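Acyl-CoA dehydrogenase (Bacillus anthracis, PDB 3OWA) binds FAD and probably catalyses the flavin-dependent alpha,beta-dehydrogenation of an acyl-CoA thioester. Local coordinates at residues Y178-E183 with A243-E248; H206-I211 with G252-G257; V219-E224 with R236-E241. All coordinates share one frame; numbering follows the deposited sequence. Where two conformers were deposited one is given.

Overall arrangement
All three contacts involve the chain's curled beta sheet, contact 2 at its junction with helix 257-293, and lie on one side of the chain's centre. Contact 1 is mostly buried and contact 3 lies at the surface; they share a sheet through neighbouring strands 177-188 and 235-240, their centres about 14 Å apart. Contact 2, partly buried, touches contact 1 through the Tyr-178 and Phe-210 rings, but its nearest atoms stay about 8 Å from contact 3. The chemistry follows the setting: backbone ladder and aliphatic packing in contact 1, a glycine-rich turn held by a serine, a carbonyl and water in contact 2, and a ladder ending in hydroxyl bonds and a salt bridge in contact 3.

Contact 1 (Y178-E183 with A243-E248); sequences YVLNGE and ALVPKE
Tyr-178 opens the ladder as an antiparallel hydrogen-bonded pair with Val-245. Its N donates to Val-245 O over 2.8 Å, and its O takes back the N-H of Val-245 in a straighter bond, 167° at the hydrogen. The tyrosine CG lies anti to its own carbonyl carbon (chi1 -75°), which carries the ring toward the start of the 3-10 segment: CD2 rests 4.0 Å from Lys-247 CA. The ring of Phe-210 also packs edge-to-face with it.

Val-179 and Leu-244 form the non-hydrogen-bonded pair, with their side chains on the other face of the sheet from Tyr-178. They lie side by side and point the same way; Val-179 CG2, placed beside its backbone N, touches Leu-244 CD2 at 3.8 Å. At backbone level the CA-H of Val-179 is directed to Ala-243 O, with Val-179 CA 3.4 Å from that oxygen. The CA-H of Leu-244 is likewise directed to Tyr-178 O. Each of the two carbonyls thus receives a weak C-H contact besides its N-H bond.

Leu-180 returns to the face of Tyr-178 and closes the second hydrogen-bonded pair. Its N reaches Ala-243 O at 2.8 Å and 171°, whereas the return bond, from Ala-243 N to Leu-180 O, is longer at 3.0 Å and more bent. Above this pair the leucine branch CD1 slants across to Val-245 CG2, 3.9 Å away, while its CB faces the Ala-243 methyl. Val-198 of strand 195-202 packs against Leu-180.

The result is a regular antiparallel ladder with an apolar inner face, consistent with the beta-barrel middle domain of the acyl-CoA dehydrogenase fold.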
# COMPACT_ATOMS: atom_id res chain seq x y z
N TYR A 178 -6.62 45.33 -4.55
CA TYR A 178 -5.49 44.54 -5.04
C TYR A 178 -5.89 43.87 -6.33
O TYR A 178 -7.02 43.40 -6.45
CB TYR A 178 -5.06 43.48 -4.01
CG TYR A 178 -4.31 44.11 -2.86
CD1 TYR A 178 -2.97 44.43 -2.99
CD2 TYR A 178 -4.96 44.37 -1.63
CE1 TYR A 178 -2.26 45.02 -1.93
CE2 TYR A 178 -4.26 44.95 -0.55
CZ TYR A 178 -2.92 45.28 -0.72
OH TYR A 178 -2.21 45.84 0.32
N VAL A 179 -4.97 43.88 -7.29
CA VAL A 179 -5.12 43.26 -8.61
C VAL A 179 -4.31 41.95 -8.60
O VAL A 179 -3.07 41.95 -8.52
CB VAL A 179 -4.65 44.21 -9.76
CG1 VAL A 179 -4.76 43.55 -11.11
CG2 VAL A 179 -5.47 45.53 -9.78
N LEU A 180 -5.02 40.82 -8.62
CA LEU A 180 -4.33 39.51 -8.48
C LEU A 180 -4.17 38.78 -9.82
O LEU A 180 -5.12 38.73 -10.64
CB LEU A 180 -5.08 38.60 -7.48
CG LEU A 180 -4.62 38.70 -6.02
CD1 LEU A 180 -5.00 40.05 -5.45
CD2 LEU A 180 -5.25 37.56 -5.18
N ASN A 181 -2.99 38.22 -10.05
CA ASN A 181 -2.73 37.44 -11.25
C ASN A 181 -2.00 36.16 -10.94
O ASN A 181 -0.94 36.18 -10.30
CB ASN A 181 -1.91 38.24 -12.26
CG ASN A 181 -2.73 39.28 -12.96
OD1 ASN A 181 -2.68 40.48 -12.60
ND2 ASN A 181 -3.47 38.86 -13.98
N GLY A 182 -2.55 35.05 -11.43
CA GLY A 182 -1.93 33.73 -11.29
C GLY A 182 -2.95 32.62 -11.28
O GLY A 182 -4.14 32.83 -11.60
N GLU A 183 -2.50 31.42 -10.92
CA GLU A 183 -3.35 30.23 -10.95
C GLU A 183 -3.05 29.41 -9.73
O GLU A 183 -1.89 29.22 -9.36
CB GLU A 183 -3.03 29.38 -12.20
CG GLU A 183 -3.39 30.06 -13.54
CD GLU A 183 -3.39 29.06 -14.71
OE1 GLU A 183 -2.54 28.13 -14.69
OE2 GLU A 183 -4.24 29.21 -15.64
N ALA A 243 -7.86 39.75 -11.18
CA ALA A 243 -8.92 39.57 -10.18
C ALA A 243 -8.85 40.75 -9.21
O ALA A 243 -7.76 41.12 -8.74
CB ALA A 243 -8.72 38.23 -9.43
N LEU A 244 -10.01 41.35 -8.93
CA LEU A 244 -10.05 42.62 -8.16
C LEU A 244 -10.54 42.34 -6.79
O LEU A 244 -11.65 41.92 -6.61
CB LEU A 244 -11.02 43.64 -8.79
CG LEU A 244 -10.62 44.31 -10.09
CD1 LEU A 244 -11.56 45.49 -10.39
CD2 LEU A 244 -9.17 44.79 -10.03
N VAL A 245 -9.69 42.57 -5.81
CA VAL A 245 -9.99 42.23 -4.43
C VAL A 245 -9.93 43.50 -3.58
O VAL A 245 -8.90 44.14 -3.54
CB VAL A 245 -8.93 41.25 -3.90
CG1 VAL A 245 -9.25 40.89 -2.43
CG2 VAL A 245 -8.83 39.97 -4.83
N PRO A 246 -11.03 43.86 -2.90
CA PRO A 246 -10.99 45.07 -2.06
C PRO A 246 -9.83 45.05 -1.09
O PRO A 246 -9.52 44.00 -0.53
CB PRO A 246 -12.30 44.99 -1.28
CG PRO A 246 -13.22 44.28 -2.20
CD PRO A 246 -12.35 43.22 -2.86
N LYS A 247 -9.21 46.21 -0.90
CA LYS A 247 -8.06 46.37 -0.02
C LYS A 247 -8.34 45.79 1.38
O LYS A 247 -7.46 45.23 2.01
CB LYS A 247 -7.73 47.87 0.05
CG LYS A 247 -6.55 48.23 0.87
CD LYS A 247 -6.44 49.75 1.01
CE LYS A 247 -7.55 50.33 1.86
NZ LYS A 247 -7.16 51.71 2.25
N GLU A 248 -9.58 45.93 1.85
CA GLU A 248 -9.97 45.48 3.18
C GLU A 248 -10.15 43.95 3.28
O GLU A 248 -10.40 43.41 4.38
CB GLU A 248 -11.26 46.19 3.62
CG GLU A 248 -12.50 45.90 2.75
CD GLU A 248 -12.78 46.95 1.64
OE1 GLU A 248 -11.85 47.73 1.23
OE2 GLU A 248 -13.96 46.97 1.17

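Contact 2 (H206-I211 with G252-G257); sequences HFSAFI and GEIGKG
Ser-208 OG is gripped twice: it accepts the N-H of Gly-255 at 2.9 Å in an almost straight bond (176°) and donates to His-206 O at 2.8 Å. The second bond approaches from above the carbonyl plane, 56° out of it. With OG anti to the serine carbonyl carbon (chi1 -55°), the hydroxyl lies on the backbone-N side and can serve both partners.

One residue earlier, Phe-207 O accepts the N-H of Gly-257 at 2.8 Å. The backbone of this glycine lies directly against the edge of the Phe-207 ring, with CE2 3.5 Å from Gly-257 C. Gly-255, at positive phi, is the third residue of a type II turn running from Glu-253 to Lys-256, and its CA lies 3.6 Å from His-206 CB. Ile-254 CG2 touches the same His-206 CB at 3.8 Å, and the two side chains cross at a slant.

One water molecule bridges Ala-209 N, from which it accepts, and Glu-253 O, to which it donates at 2.9 Å.

Strand 206-213 pairs on one side with strand 195-202 and on the other with the short strand 250-251. The glycine turn follows that short strand, holds to the start of 206-213, and leads into helix 257-293, joining the sheet domain to the helical C-terminal part.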
# COMPACT_ATOMS: atom_id res chain seq x y z
N HIS A 206 5.86 40.12 -1.10
CA HIS A 206 5.37 39.93 0.25
C HIS A 206 4.18 38.94 0.29
O HIS A 206 3.04 39.29 -0.08
CB HIS A 206 4.96 41.27 0.87
CG HIS A 206 6.05 42.29 0.91
ND1 HIS A 206 5.89 43.57 0.42
CD2 HIS A 206 7.33 42.23 1.37
CE1 HIS A 206 7.01 44.25 0.59
NE2 HIS A 206 7.90 43.46 1.15
N PHE A 207 4.48 37.74 0.78
CA PHE A 207 3.57 36.60 0.77
C PHE A 207 2.43 36.90 1.73
O PHE A 207 2.65 37.09 2.94
CB PHE A 207 4.34 35.36 1.20
CG PHE A 207 3.54 34.09 1.19
CD1 PHE A 207 3.38 33.37 0.01
CD2 PHE A 207 2.96 33.61 2.38
CE1 PHE A 207 2.64 32.17 -0.01
CE2 PHE A 207 2.22 32.42 2.38
CZ PHE A 207 2.06 31.69 1.19
N SER A 208 1.20 36.96 1.20
CA SER A 208 0.05 37.48 1.95
C SER A 208 -1.25 36.71 1.64
O SER A 208 -1.35 36.12 0.60
CB SER A 208 -0.17 38.98 1.60
OG SER A 208 1.01 39.74 1.84
N ALA A 209 -2.23 36.71 2.54
CA ALA A 209 -3.48 36.01 2.30
C ALA A 209 -4.59 37.00 2.01
O ALA A 209 -4.56 38.13 2.53
CB ALA A 209 -3.84 35.13 3.51
N PHE A 210 -5.58 36.59 1.20
CA PHE A 210 -6.68 37.46 0.77
C PHE A 210 -7.98 36.70 0.79
O PHE A 210 -8.01 35.50 0.45
CB PHE A 210 -6.49 37.93 -0.67
CG PHE A 210 -5.25 38.77 -0.89
CD1 PHE A 210 -5.33 40.15 -0.84
CD2 PHE A 210 -4.03 38.19 -1.16
CE1 PHE A 210 -4.20 40.96 -1.05
CE2 PHE A 210 -2.88 38.97 -1.37
CZ PHE A 210 -2.97 40.38 -1.31
N ILE A 211 -9.06 37.36 1.20
CA ILE A 211 -10.39 36.77 1.05
C ILE A 211 -10.90 37.19 -0.33
O ILE A 211 -11.01 38.39 -0.66
CB ILE A 211 -11.34 37.25 2.14
CG1 ILE A 211 -10.76 36.94 3.52
CG2 ILE A 211 -12.78 36.72 1.89
CD1 ILE A 211 -11.37 37.79 4.68
N GLY A 252 -4.90 39.29 7.67
CA GLY A 252 -3.66 39.35 8.45
C GLY A 252 -2.79 40.49 7.92
O GLY A 252 -3.29 41.48 7.36
N GLU A 253 -1.48 40.37 8.09
CA GLU A 253 -0.59 41.49 7.75
C GLU A 253 0.13 41.19 6.46
O GLU A 253 0.42 40.03 6.15
CB GLU A 253 0.45 41.73 8.84
CG GLU A 253 -0.12 42.03 10.21
CD GLU A 253 0.95 42.58 11.14
OE1 GLU A 253 1.34 43.76 10.97
OE2 GLU A 253 1.43 41.83 12.02
N ILE A 254 0.45 42.27 5.72
CA ILE A 254 1.25 42.18 4.51
C ILE A 254 2.56 41.45 4.75
O ILE A 254 3.31 41.78 5.67
CB ILE A 254 1.51 43.58 3.87
CG1 ILE A 254 0.21 44.20 3.33
CG2 ILE A 254 2.52 43.48 2.74
CD1 ILE A 254 0.37 45.73 2.99
N GLY A 255 2.84 40.43 3.92
CA GLY A 255 4.10 39.70 4.03
C GLY A 255 4.13 38.66 5.15
O GLY A 255 5.14 37.99 5.34
N LYS A 256 3.03 38.52 5.89
CA LYS A 256 2.98 37.55 6.98
C LYS A 256 1.96 36.43 6.69
O LYS A 256 1.36 35.87 7.61
CB LYS A 256 2.70 38.25 8.31
CG LYS A 256 3.76 39.32 8.65
CD LYS A 256 3.74 39.74 10.10
CE LYS A 256 4.80 40.83 10.36
NZ LYS A 256 6.20 40.39 10.02
N GLY A 257 1.79 36.13 5.40
CA GLY A 257 0.90 35.04 4.98
C GLY A 257 1.34 33.70 5.55
O GLY A 257 0.48 32.83 5.80
O HOH W 1 6.86 37.51 2.38
O HOH W 2 -1.28 37.93 5.19

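Contact 3 (V219-E224 with R236-E241); sequences VSTSPE and RTLILE
Arg-236 runs extended from CG to NE after leaving its backbone with CG anti to the carbonyl carbon (chi1 -53°), whereas Glu-224 bends at chi2 (-71°); together these bring guanidinium and carboxylate into a salt bridge. NE donates to Glu-224 OE2 at 2.9 Å, the oxygen lying close to the guanidinium plane but being met from above its own carboxylate; the two planes stand 72° apart. Ser-234 OG and Thr-235 N also bind this carboxylate. Across the guanidinium from the carboxylate, on the CD side, NH1 bonds to Thr-221 OG1, 2.9 Å away and close to the plane, and the arginine CD lies against Ser-222 O.

Ser-222 carries the pairing on with backbone and side chain together: its N donates to Thr-237 O, and its OG accepts the N-H of Thr-237 at 2.9 Å while donating to Pro-223 O. Regular pairing follows, with Ser-220 and Ile-239 exchanging two backbone bonds, the shorter from Ile-239 N to Ser-220 O at 2.7 Å. A water meets both Ser-220 OG and Ile-239 O. On the other face Val-219 divides its branches, CG1 touching Leu-238 CD1 at 3.7 Å and CG2 lying 4.1 Å from Leu-240 CD2.

Strand 219-221 is thus fastened to one edge of strand 235-240, whose other edge pairs with strand 177-188, while Leu-238 and Leu-240 reach inward to strand 195-202.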
# COMPACT_ATOMS: atom_id res chain seq x y z
N VAL A 219 -12.15 36.52 -11.81
CA VAL A 219 -12.04 35.21 -11.14
C VAL A 219 -12.76 34.13 -11.94
O VAL A 219 -13.94 34.30 -12.31
CB VAL A 219 -12.62 35.23 -9.71
CG1 VAL A 219 -12.46 33.86 -9.04
CG2 VAL A 219 -11.90 36.29 -8.85
N SER A 220 -12.08 33.01 -12.21
CA SER A 220 -12.73 31.86 -12.89
C SER A 220 -12.08 30.56 -12.50
O SER A 220 -11.11 30.54 -11.70
CB SER A 220 -12.70 32.01 -14.44
OG SER A 220 -11.38 32.10 -14.90
N THR A 221 -12.58 29.47 -13.06
CA THR A 221 -12.02 28.14 -12.77
C THR A 221 -11.82 27.31 -14.04
O THR A 221 -12.44 27.59 -15.10
CB THR A 221 -12.87 27.29 -11.76
OG1 THR A 221 -14.17 27.06 -12.33
CG2 THR A 221 -13.02 27.97 -10.40
N SER A 222 -10.91 26.34 -13.94
CA SER A 222 -10.70 25.37 -15.03
C SER A 222 -11.77 24.29 -14.93
O SER A 222 -12.54 24.25 -13.97
CB SER A 222 -9.33 24.71 -14.84
OG SER A 222 -9.41 23.82 -13.73
N PRO A 223 -11.81 23.37 -15.90
CA PRO A 223 -12.61 22.18 -15.76
C PRO A 223 -12.18 21.32 -14.54
O PRO A 223 -11.04 21.46 -14.04
CB PRO A 223 -12.29 21.41 -17.07
CG PRO A 223 -11.90 22.50 -18.07
CD PRO A 223 -11.10 23.43 -17.21
N GLU A 224 -13.09 20.47 -14.05
CA GLU A 224 -12.75 19.48 -13.01
C GLU A 224 -11.53 18.62 -13.37
O GLU A 224 -11.36 18.24 -14.52
CB GLU A 224 -13.90 18.54 -12.77
CG GLU A 224 -15.04 19.23 -12.05
CD GLU A 224 -14.74 19.56 -10.57
OE1 GLU A 224 -14.04 18.75 -9.94
OE2 GLU A 224 -15.23 20.60 -10.00
N ARG A 236 -10.51 21.96 -8.91
CA ARG A 236 -10.22 22.71 -10.13
C ARG A 236 -9.11 23.68 -9.91
O ARG A 236 -8.73 23.95 -8.79
CB ARG A 236 -11.44 23.57 -10.57
CG ARG A 236 -12.77 22.81 -10.74
CD ARG A 236 -13.83 23.76 -11.24
NE ARG A 236 -15.09 23.05 -11.46
CZ ARG A 236 -16.14 23.59 -12.06
NH1 ARG A 236 -16.06 24.84 -12.57
NH2 ARG A 236 -17.25 22.86 -12.19
N THR A 237 -8.61 24.28 -10.99
CA THR A 237 -7.65 25.34 -10.83
C THR A 237 -8.44 26.64 -10.70
O THR A 237 -9.41 26.85 -11.43
CB THR A 237 -6.73 25.37 -12.12
OG1 THR A 237 -5.88 24.23 -12.05
CG2 THR A 237 -5.88 26.64 -12.19
N LEU A 238 -8.04 27.51 -9.77
CA LEU A 238 -8.60 28.86 -9.67
C LEU A 238 -7.80 29.82 -10.52
O LEU A 238 -6.58 29.96 -10.33
CB LEU A 238 -8.55 29.31 -8.22
CG LEU A 238 -9.13 30.70 -7.91
CD1 LEU A 238 -10.64 30.77 -8.18
CD2 LEU A 238 -8.84 31.00 -6.43
N ILE A 239 -8.45 30.48 -11.47
CA ILE A 239 -7.70 31.33 -12.44
C ILE A 239 -7.94 32.81 -12.09
O ILE A 239 -9.10 33.26 -12.00
CB ILE A 239 -8.18 31.03 -13.87
CG1 ILE A 239 -8.11 29.50 -14.18
CG2 ILE A 239 -7.48 31.93 -14.91
CD1 ILE A 239 -8.83 29.12 -15.51
N LEU A 240 -6.86 33.54 -11.84
CA LEU A 240 -6.93 34.93 -11.46
C LEU A 240 -6.33 35.79 -12.57
O LEU A 240 -5.11 35.82 -12.76
CB LEU A 240 -6.19 35.15 -10.11
CG LEU A 240 -6.71 34.22 -9.01
CD1 LEU A 240 -5.77 34.12 -7.83
CD2 LEU A 240 -8.18 34.56 -8.59
N GLU A 241 -7.18 36.52 -13.26
CA GLU A 241 -6.77 37.36 -14.41
C GLU A 241 -7.22 38.80 -14.11
O GLU A 241 -8.40 39.18 -14.30
CB GLU A 241 -7.34 36.79 -15.73
CG GLU A 241 -6.72 35.42 -16.12
CD GLU A 241 -7.49 34.66 -17.28
OE1 GLU A 241 -6.87 33.78 -17.94
OE2 GLU A 241 -8.70 34.93 -17.51
O HOH W 3 -10.20 34.49 -14.58